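Thiosulfate sulfurtransferase (Pseudomonas aeruginosa, PDB 1YT8) probably transfers sulfur from thiosulfate to cyanide, as rhodaneses do, using a chain built from four repeated rhodanese-like domains. Local coordinates at residues Thr160-Pro164 and Gly221-Trp225; Ala251-Arg256 and Asp331-Met337; Tyr294-Pro300 and Asp359-Ala365. All blocks are in the same frame, centred on the assembly; numbering follows the deposited sequence.

Contact 1 of 3, residues Thr160-Pro164 and Gly221-Trp225; sequences TMSIP and GTIGW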
loop_
_atom_site.group_PDB
_atom_site.type_symbol
_atom_site.label_atom_id
_atom_site.label_comp_id
_atom_site.label_asym_id
_atom_site.label_seq_id
_atom_site.Cartn_x
_atom_site.Cartn_y
_atom_site.Cartn_z
ATOM N N THR A 160 4.382 -11.080 13.237
ATOM C CA THR A 160 3.049 -11.304 13.789
ATOM C C THR A 160 2.766 -12.807 13.879
ATOM O O THR A 160 2.289 -13.302 14.901
ATOM C CB THR A 160 1.980 -10.591 12.948
ATOM O OG1 THR A 160 2.236 -9.180 12.978
ATOM C CG2 THR A 160 0.589 -10.849 13.513
HETATM N N MSE A 161 3.055 -13.530 12.803
HETATM C CA MSE A 161 2.888 -14.980 12.790
HETATM C C MSE A 161 3.734 -15.511 11.647
HETATM O O MSE A 161 3.870 -14.857 10.612
HETATM C CB MSE A 161 1.417 -15.388 12.611
HETATM C CG MSE A 161 0.866 -15.239 11.209
HETATM SE SE MSE A 161 0.495 -13.399 10.749
HETATM C CE MSE A 161 -1.002 -13.719 9.521
ATOM N N SER A 162 4.319 -16.686 11.839
ATOM C CA SER A 162 5.173 -17.265 10.814
ATOM C C SER A 162 5.183 -18.786 10.815
ATOM O O SER A 162 4.779 -19.430 11.789
ATOM C CB SER A 162 6.604 -16.745 10.983
ATOM O OG SER A 162 7.048 -16.929 12.317
ATOM N N ILE A 163 5.647 -19.353 9.706
ATOM C CA ILE A 163 5.736 -20.801 9.550
ATOM C C ILE A 163 6.976 -21.240 10.343
ATOM O O ILE A 163 8.008 -20.572 10.302
ATOM C CB ILE A 163 5.911 -21.179 8.049
ATOM C CG1 ILE A 163 4.791 -20.546 7.213
ATOM C CG2 ILE A 163 5.933 -22.700 7.883
ATOM C CD1 ILE A 163 3.373 -20.956 7.632
ATOM N N PRO A 164 6.887 -22.357 11.084
ATOM C CA PRO A 164 8.018 -22.850 11.880
ATOM C C PRO A 164 9.353 -22.852 11.151
ATOM O O PRO A 164 9.478 -23.432 10.071
ATOM C CB PRO A 164 7.575 -24.260 12.268
ATOM C CG PRO A 164 6.109 -24.089 12.443
ATOM C CD PRO A 164 5.722 -23.246 11.234
ATOM N N GLY A 221 -0.123 -20.194 2.187
ATOM C CA GLY A 221 0.577 -19.625 3.338
ATOM C C GLY A 221 0.160 -19.895 4.774
ATOM O O GLY A 221 -0.229 -21.007 5.123
ATOM N N THR A 222 0.276 -18.871 5.620
ATOM C CA THR A 222 -0.075 -19.007 7.031
ATOM C C THR A 222 -1.557 -19.326 7.203
ATOM O O THR A 222 -1.943 -19.998 8.159
ATOM C CB THR A 222 0.308 -17.734 7.846
ATOM O OG1 THR A 222 -0.378 -16.588 7.335
ATOM C CG2 THR A 222 1.802 -17.488 7.765
ATOM N N ILE A 223 -2.382 -18.854 6.273
ATOM C CA ILE A 223 -3.811 -19.137 6.307
ATOM C C ILE A 223 -3.983 -20.645 6.127
ATOM O O ILE A 223 -4.712 -21.295 6.877
ATOM C CB ILE A 223 -4.561 -18.400 5.164
ATOM C CG1 ILE A 223 -4.731 -16.924 5.531
ATOM C CG2 ILE A 223 -5.918 -19.058 4.899
ATOM C CD1 ILE A 223 -5.389 -16.066 4.454
ATOM N N GLY A 224 -3.290 -21.188 5.130
ATOM C CA GLY A 224 -3.370 -22.613 4.858
ATOM C C GLY A 224 -2.784 -23.449 5.978
ATOM O O GLY A 224 -3.235 -24.567 6.227
ATOM N N TRP A 225 -1.767 -22.914 6.644
ATOM C CA TRP A 225 -1.119 -23.609 7.754
ATOM C C TRP A 225 -2.136 -23.767 8.888
ATOM O O TRP A 225 -2.267 -24.837 9.480
ATOM C CB TRP A 225 0.098 -22.799 8.226
ATOM C CG TRP A 225 1.101 -23.590 9.015
ATOM C CD1 TRP A 225 1.220 -23.646 10.375
ATOM C CD2 TRP A 225 2.129 -24.444 8.487
ATOM N NE1 TRP A 225 2.260 -24.481 10.729
ATOM C CE2 TRP A 225 2.834 -24.982 9.589
ATOM C CE3 TRP A 225 2.521 -24.807 7.189
ATOM C CZ2 TRP A 225 3.911 -25.864 9.432
ATOM C CZ3 TRP A 225 3.594 -25.684 7.033
ATOM C CH2 TRP A 225 4.276 -26.202 8.151
#
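Ile163 is the main residue of this contact. It belongs to the loop that follows helix 155-160, and it packs on the first turn of the helix that runs to 227. Its two partners, Thr222 and Trp225, lie three residues apart, so both point their CA-to-CB bonds toward the loop. Ile163 CG2 sits over the face of the Trp225 six-membered ring in a CH-pi contact, 3.8 Å from its centroid and only 8° off the ring normal. Ile163 CD1 reaches down to Trp225 CG at 3.7 Å and to Thr222 CG2 at 3.8 Å. The isoleucine thus fills the space between the threonine methyl and the indole. Pro164 extends the apolar patch, with Pro164 CD 3.7 Å from Trp225 CZ2. Beyond Thr222, the selenomethionine Met161 brings its CE to 3.7 Å from Thr222 OG1. No hydrogen bond crosses between the segments. The indole NE1 hydrogen-bonds to Gln231 O. Ser162-Ile163-Pro164 aligns with His298-Leu299-Pro300 of the next domain, so the loop probably corresponds to the rhodanese signature, with serine in place of histidine. Thr222 and Ile223 have backbone hydrogen bonds to Cys193 and Ala194, both in the sulfite pocket. Leu218 of strand 215-218 touches Ile163 and Trp225. Helix 134-142 packs on Trp225 and Pro164, and helix 501-512 touches Ile223.

Contact 2 of 3, residues Ala251-Arg256 and Asp331-Met337; sequences AAQRAR and DGVRANM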
loop_
_atom_site.group_PDB
_atom_site.type_symbol
_atom_site.label_atom_id
_atom_site.label_comp_id
_atom_site.label_asym_id
_atom_site.label_seq_id
_atom_site.Cartn_x
_atom_site.Cartn_y
_atom_site.Cartn_z
ATOM N N ALA A 251 23.893 -13.060 -9.117
ATOM C CA ALA A 251 22.456 -12.812 -9.063
ATOM C C ALA A 251 22.062 -11.622 -9.936
ATOM O O ALA A 251 21.018 -11.641 -10.587
ATOM C CB ALA A 251 22.030 -12.565 -7.626
ATOM N N ALA A 252 22.899 -10.589 -9.938
ATOM C CA ALA A 252 22.643 -9.388 -10.730
ATOM C C ALA A 252 22.569 -9.710 -12.219
ATOM O O ALA A 252 21.725 -9.174 -12.939
ATOM C CB ALA A 252 23.727 -8.349 -10.468
ATOM N N GLN A 253 23.460 -10.582 -12.679
ATOM C CA GLN A 253 23.475 -10.971 -14.080
ATOM C C GLN A 253 22.169 -11.676 -14.441
ATOM O O GLN A 253 21.586 -11.414 -15.492
ATOM C CB GLN A 253 24.668 -11.893 -14.357
ATOM C CG GLN A 253 24.813 -12.295 -15.812
ATOM C CD GLN A 253 26.200 -12.825 -16.132
ATOM O OE1 GLN A 253 27.197 -12.117 -15.976
ATOM N NE2 GLN A 253 26.269 -14.073 -16.584
ATOM N N ARG A 254 21.709 -12.561 -13.560
ATOM C CA ARG A 254 20.467 -13.297 -13.783
ATOM C C ARG A 254 19.264 -12.352 -13.779
ATOM O O ARG A 254 18.375 -12.459 -14.629
ATOM C CB ARG A 254 20.269 -14.350 -12.689
ATOM C CG ARG A 254 21.344 -15.424 -12.617
ATOM C CD ARG A 254 21.181 -16.469 -13.701
ATOM N NE ARG A 254 21.976 -17.660 -13.406
ATOM C CZ ARG A 254 21.890 -18.807 -14.073
ATOM N NH1 ARG A 254 21.041 -18.926 -15.085
ATOM N NH2 ARG A 254 22.651 -19.836 -13.722
ATOM N N ALA A 255 19.244 -11.434 -12.815
ATOM C CA ALA A 255 18.156 -10.467 -12.682
ATOM C C ALA A 255 18.063 -9.546 -13.893
ATOM O O ALA A 255 16.973 -9.286 -14.401
ATOM C CB ALA A 255 18.347 -9.634 -11.414
ATOM N N ARG A 256 19.205 -9.043 -14.349
ATOM C CA ARG A 256 19.216 -8.162 -15.509
ATOM C C ARG A 256 18.645 -8.888 -16.727
ATOM O O ARG A 256 17.950 -8.285 -17.548
ATOM C CB ARG A 256 20.644 -7.674 -15.794
ATOM C CG ARG A 256 20.786 -6.811 -17.051
ATOM C CD ARG A 256 19.805 -5.637 -17.076
ATOM N NE ARG A 256 20.026 -4.779 -18.239
ATOM C CZ ARG A 256 20.969 -3.845 -18.312
ATOM N NH1 ARG A 256 21.781 -3.633 -17.285
ATOM N NH2 ARG A 256 21.116 -3.133 -19.422
ATOM N N ASP A 331 22.415 -2.747 -5.902
ATOM C CA ASP A 331 22.896 -4.123 -5.975
ATOM C C ASP A 331 22.762 -4.780 -7.344
ATOM O O ASP A 331 23.394 -5.802 -7.607
ATOM C CB ASP A 331 22.139 -4.971 -4.954
ATOM C CG ASP A 331 20.636 -4.830 -5.094
ATOM O OD1 ASP A 331 20.086 -3.831 -4.579
ATOM O OD2 ASP A 331 20.010 -5.705 -5.733
ATOM N N GLY A 332 21.921 -4.214 -8.204
ATOM C CA GLY A 332 21.737 -4.781 -9.529
ATOM C C GLY A 332 20.786 -5.967 -9.598
ATOM O O GLY A 332 20.707 -6.636 -10.627
ATOM N N VAL A 333 20.058 -6.232 -8.517
ATOM C CA VAL A 333 19.117 -7.349 -8.492
ATOM C C VAL A 333 17.684 -6.927 -8.168
ATOM O O VAL A 333 16.760 -7.198 -8.931
ATOM C CB VAL A 333 19.530 -8.417 -7.445
ATOM C CG1 VAL A 333 18.463 -9.513 -7.367
ATOM C CG2 VAL A 333 20.875 -9.029 -7.815
ATOM N N ARG A 334 17.511 -6.269 -7.029
ATOM C CA ARG A 334 16.192 -5.853 -6.560
ATOM C C ARG A 334 15.358 -5.015 -7.519
ATOM O O ARG A 334 14.188 -5.323 -7.755
ATOM C CB ARG A 334 16.338 -5.149 -5.212
ATOM C CG ARG A 334 16.833 -6.097 -4.129
ATOM C CD ARG A 334 16.998 -5.417 -2.788
ATOM N NE ARG A 334 18.159 -4.534 -2.766
ATOM C CZ ARG A 334 18.657 -3.987 -1.663
ATOM N NH1 ARG A 334 18.096 -4.232 -0.486
ATOM N NH2 ARG A 334 19.726 -3.205 -1.737
ATOM N N ALA A 335 15.950 -3.961 -8.068
ATOM C CA ALA A 335 15.233 -3.112 -9.007
ATOM C C ALA A 335 14.904 -3.893 -10.284
ATOM O O ALA A 335 13.790 -3.811 -10.794
ATOM C CB ALA A 335 16.064 -1.871 -9.335
ATOM N N ASN A 336 15.865 -4.662 -10.795
ATOM C CA ASN A 336 15.626 -5.444 -12.006
ATOM C C ASN A 336 14.481 -6.438 -11.834
ATOM O O ASN A 336 13.618 -6.546 -12.707
ATOM C CB ASN A 336 16.886 -6.216 -12.438
ATOM C CG ASN A 336 17.891 -5.343 -13.174
ATOM O OD1 ASN A 336 17.524 -4.523 -14.020
ATOM N ND2 ASN A 336 19.173 -5.535 -12.871
HETATM N N MSE A 337 14.477 -7.169 -10.721
HETATM C CA MSE A 337 13.423 -8.149 -10.478
HETATM C C MSE A 337 12.061 -7.482 -10.296
HETATM O O MSE A 337 11.074 -7.906 -10.894
HETATM C CB MSE A 337 13.742 -9.014 -9.253
HETATM C CG MSE A 337 14.863 -10.036 -9.445
HETATM SE SE MSE A 337 14.754 -11.148 -11.044
HETATM C CE MSE A 337 13.041 -12.021 -10.730
HETATM O O HOH W 1 21.361 -4.018 -14.362
#
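An Asx turn leads into helix 334-344 here, and helix 245-262 packs against it. Asp331 OD2 accepts from Val333 N at 2.8 Å and from Arg334 N at 2.9 Å. Asp331 OD1 forms a salt bridge with Arg334 NE at 2.7 Å. Val333 is the N-cap residue. Gly332 has positive phi, and a side chain there would crowd Ala252 CB. The small alanines of 251-256 allow close approach: Ala252 CA lies 3.4 Å from Gly332 O in a CA-H...O contact. Val333 CG2 meets Ala251 CB at 3.7 Å, and Ala255 CB lies 3.9 Å from the selenium SE of selenomethionine Met337. Asn336 ND2 donates to Gly332 O at 2.9 Å. The same ND2 also reaches a water at 3.1 Å, which Arg256 NH1 contacts at 3.0 Å, so this water bridges the two segments. Arg256 NE pairs with Asp260 of its own helix. Val175 of helix 174-181 touches Val333 and Met337. The turn follows strand 324-328 and probably takes the place in this rhodanese-like domain that the sulfite-binding loop Cys193-Arg198 has in the preceding one. The position matches the rhodanese active-site loop, but the turn has no cysteine, with aspartates at 329-331 instead.

Contact 3 of 3, residues Tyr294-Pro300 and Asp359-Ala365; sequences YEAGHLP and DFSERGA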
loop_
_atom_site.group_PDB
_atom_site.type_symbol
_atom_site.label_atom_id
_atom_site.label_comp_id
_atom_site.label_asym_id
_atom_site.label_seq_id
_atom_site.Cartn_x
_atom_site.Cartn_y
_atom_site.Cartn_z
ATOM N N TYR A 294 17.347 2.853 2.709
ATOM C CA TYR A 294 16.796 4.096 2.190
ATOM C C TYR A 294 17.140 5.265 3.117
ATOM O O TYR A 294 17.704 6.267 2.679
ATOM C CB TYR A 294 15.275 3.983 2.058
ATOM C CG TYR A 294 14.600 5.259 1.599
ATOM C CD1 TYR A 294 14.527 5.586 0.245
ATOM C CD2 TYR A 294 14.057 6.154 2.525
ATOM C CE1 TYR A 294 13.926 6.777 -0.179
ATOM C CE2 TYR A 294 13.457 7.347 2.113
ATOM C CZ TYR A 294 13.397 7.650 0.761
ATOM O OH TYR A 294 12.808 8.824 0.349
ATOM N N GLU A 295 16.803 5.130 4.396
ATOM C CA GLU A 295 17.072 6.190 5.364
ATOM C C GLU A 295 18.560 6.466 5.547
ATOM O O GLU A 295 18.950 7.586 5.884
ATOM C CB GLU A 295 16.410 5.859 6.708
ATOM C CG GLU A 295 14.896 6.091 6.698
ATOM C CD GLU A 295 14.205 5.659 7.983
ATOM O OE1 GLU A 295 14.684 6.029 9.077
ATOM O OE2 GLU A 295 13.172 4.959 7.898
ATOM N N ALA A 296 19.389 5.454 5.312
ATOM C CA ALA A 296 20.836 5.615 5.439
ATOM C C ALA A 296 21.357 6.516 4.322
ATOM O O ALA A 296 22.381 7.184 4.474
ATOM C CB ALA A 296 21.522 4.254 5.377
ATOM N N GLY A 297 20.641 6.531 3.201
ATOM C CA GLY A 297 21.032 7.347 2.067
ATOM C C GLY A 297 20.240 6.976 0.828
ATOM O O GLY A 297 20.189 5.806 0.452
ATOM N N HIS A 298 19.626 7.967 0.187
ATOM C CA HIS A 298 18.825 7.718 -1.006
ATOM C C HIS A 298 18.869 8.885 -1.983
ATOM O O HIS A 298 19.285 9.989 -1.624
ATOM C CB HIS A 298 17.376 7.427 -0.604
ATOM C CG HIS A 298 16.744 8.507 0.220
ATOM N ND1 HIS A 298 16.229 9.662 -0.329
ATOM C CD2 HIS A 298 16.537 8.602 1.555
ATOM C CE1 HIS A 298 15.731 10.421 0.631
ATOM N NE2 HIS A 298 15.905 9.800 1.784
ATOM N N LEU A 299 18.439 8.636 -3.217
ATOM C CA LEU A 299 18.438 9.671 -4.243
ATOM C C LEU A 299 17.406 10.747 -3.963
ATOM O O LEU A 299 16.281 10.454 -3.563
ATOM C CB LEU A 299 18.157 9.073 -5.625
ATOM C CG LEU A 299 19.348 8.608 -6.463
ATOM C CD1 LEU A 299 20.053 7.445 -5.786
ATOM C CD2 LEU A 299 18.854 8.203 -7.837
ATOM N N PRO A 300 17.778 12.018 -4.171
ATOM C CA PRO A 300 16.827 13.103 -3.926
ATOM C C PRO A 300 15.600 12.909 -4.810
ATOM O O PRO A 300 15.725 12.574 -5.990
ATOM C CB PRO A 300 17.619 14.350 -4.313
ATOM C CG PRO A 300 19.031 13.964 -3.974
ATOM C CD PRO A 300 19.110 12.551 -4.511
ATOM N N ASP A 359 25.518 9.295 -5.249
ATOM C CA ASP A 359 24.162 9.661 -5.654
ATOM C C ASP A 359 23.115 9.458 -4.556
ATOM O O ASP A 359 22.038 10.051 -4.599
ATOM C CB ASP A 359 23.760 8.876 -6.908
ATOM C CG ASP A 359 24.649 9.186 -8.097
ATOM O OD1 ASP A 359 24.801 10.380 -8.431
ATOM O OD2 ASP A 359 25.194 8.240 -8.700
ATOM N N PHE A 360 23.432 8.615 -3.579
ATOM C CA PHE A 360 22.529 8.350 -2.461
ATOM C C PHE A 360 22.876 9.360 -1.371
ATOM O O PHE A 360 23.290 8.995 -0.271
ATOM C CB PHE A 360 22.738 6.919 -1.960
ATOM C CG PHE A 360 22.367 5.865 -2.968
ATOM C CD1 PHE A 360 21.116 5.258 -2.931
ATOM C CD2 PHE A 360 23.257 5.500 -3.975
ATOM C CE1 PHE A 360 20.756 4.303 -3.883
ATOM C CE2 PHE A 360 22.905 4.547 -4.931
ATOM C CZ PHE A 360 21.653 3.949 -4.884
ATOM N N SER A 361 22.690 10.636 -1.699
ATOM C CA SER A 361 23.019 11.740 -0.806
ATOM C C SER A 361 21.978 12.153 0.234
ATOM O O SER A 361 22.337 12.583 1.330
ATOM C CB SER A 361 23.398 12.958 -1.650
ATOM O OG SER A 361 22.392 13.243 -2.611
ATOM N N GLU A 362 20.699 12.030 -0.105
ATOM C CA GLU A 362 19.629 12.419 0.811
ATOM C C GLU A 362 19.441 11.378 1.915
ATOM O O GLU A 362 19.391 10.179 1.648
ATOM C CB GLU A 362 18.333 12.613 0.017
ATOM C CG GLU A 362 17.248 13.378 0.748
ATOM C CD GLU A 362 16.068 13.690 -0.153
ATOM O OE1 GLU A 362 16.256 14.433 -1.140
ATOM O OE2 GLU A 362 14.956 13.190 0.118
ATOM N N ARG A 363 19.324 11.839 3.157
ATOM C CA ARG A 363 19.186 10.925 4.284
ATOM C C ARG A 363 17.935 11.134 5.128
ATOM O O ARG A 363 17.361 12.221 5.155
ATOM C CB ARG A 363 20.434 11.029 5.165
ATOM C CG ARG A 363 21.711 11.054 4.340
ATOM C CD ARG A 363 22.975 10.964 5.173
ATOM N NE ARG A 363 24.160 11.169 4.339
ATOM C CZ ARG A 363 24.488 10.412 3.295
ATOM N NH1 ARG A 363 23.724 9.384 2.945
ATOM N NH2 ARG A 363 25.574 10.690 2.588
ATOM N N GLY A 364 17.522 10.076 5.817
ATOM C CA GLY A 364 16.342 10.156 6.659
ATOM C C GLY A 364 15.096 9.590 6.009
ATOM O O GLY A 364 15.135 9.081 4.888
ATOM N N ALA A 365 13.981 9.683 6.723
ATOM C CA ALA A 365 12.706 9.180 6.232
ATOM C C ALA A 365 12.188 10.024 5.072
ATOM O O ALA A 365 12.558 11.190 4.921
ATOM C CB ALA A 365 11.689 9.168 7.360
HETATM O O HOH W 2 14.469 12.251 3.069
#
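Two short backbone hydrogen bonds pair His298 with Glu362: His298 N donates to Glu362 O at 2.7 Å, and Glu362 N donates to His298 O at 2.9 Å. They make a single antiparallel beta bridge. His298-Leu299-Pro300 belongs to the His-Leu-Pro-Gly sequence of the rhodanese signature, and the bridge ties it to the segment that follows strand 348-352. A third bond runs from Gly364 N to Glu295 O at 2.9 Å, near the end of helix 291-296. Arg363 NH1 adds a weak one to Ala296 O at 3.0 Å. Gly297 CA makes a CA-H...O contact with Glu362 O at 3.3 Å. A side chain on Gly297 would clash with Phe360 O and Arg363 NH1. The His298 ring lies with Glu362 O over one face, and its NE2 donates weakly to Gly364 O at 3.3 Å. Outside the bridge the packing is partly apolar. Phe360 is the centre of an inverse gamma turn, and Leu299 CD1 covers one face of its ring in a CH-pi contact, 3.7 Å from the centroid. Val328 of strand 324-328 touches both side chains. Pro300 CG lies 3.7 Å from Ser361 OG. A water joins His298 NE2 at 3.1 Å, Glu362 OE2 at 3.1 Å and Ala365 O at 2.9 Å.

Overall arrangement
Contact 1 lies in the second rhodanese-like domain, and contacts 2 and 3 lie in or beside the third. Contact 1 closes before the other two open, and its centre is 28 Å from that of contact 2 and 34 Å from that of contact 3. Contacts 2 and 3 are closer: 21 Å between centres, about 7 Å between nearest atoms, with their segments alternating along the chain. The first segments of contacts 1 and 3 are probably equivalent loops; their second segments differ. The sulfite pocket is formed by Cys193-Arg198 and Gln312, so it draws on both domains. Contact 1 adjoins it through Thr222 and Ile223, whereas contact 2 probably involves the corresponding loop, without a cysteine.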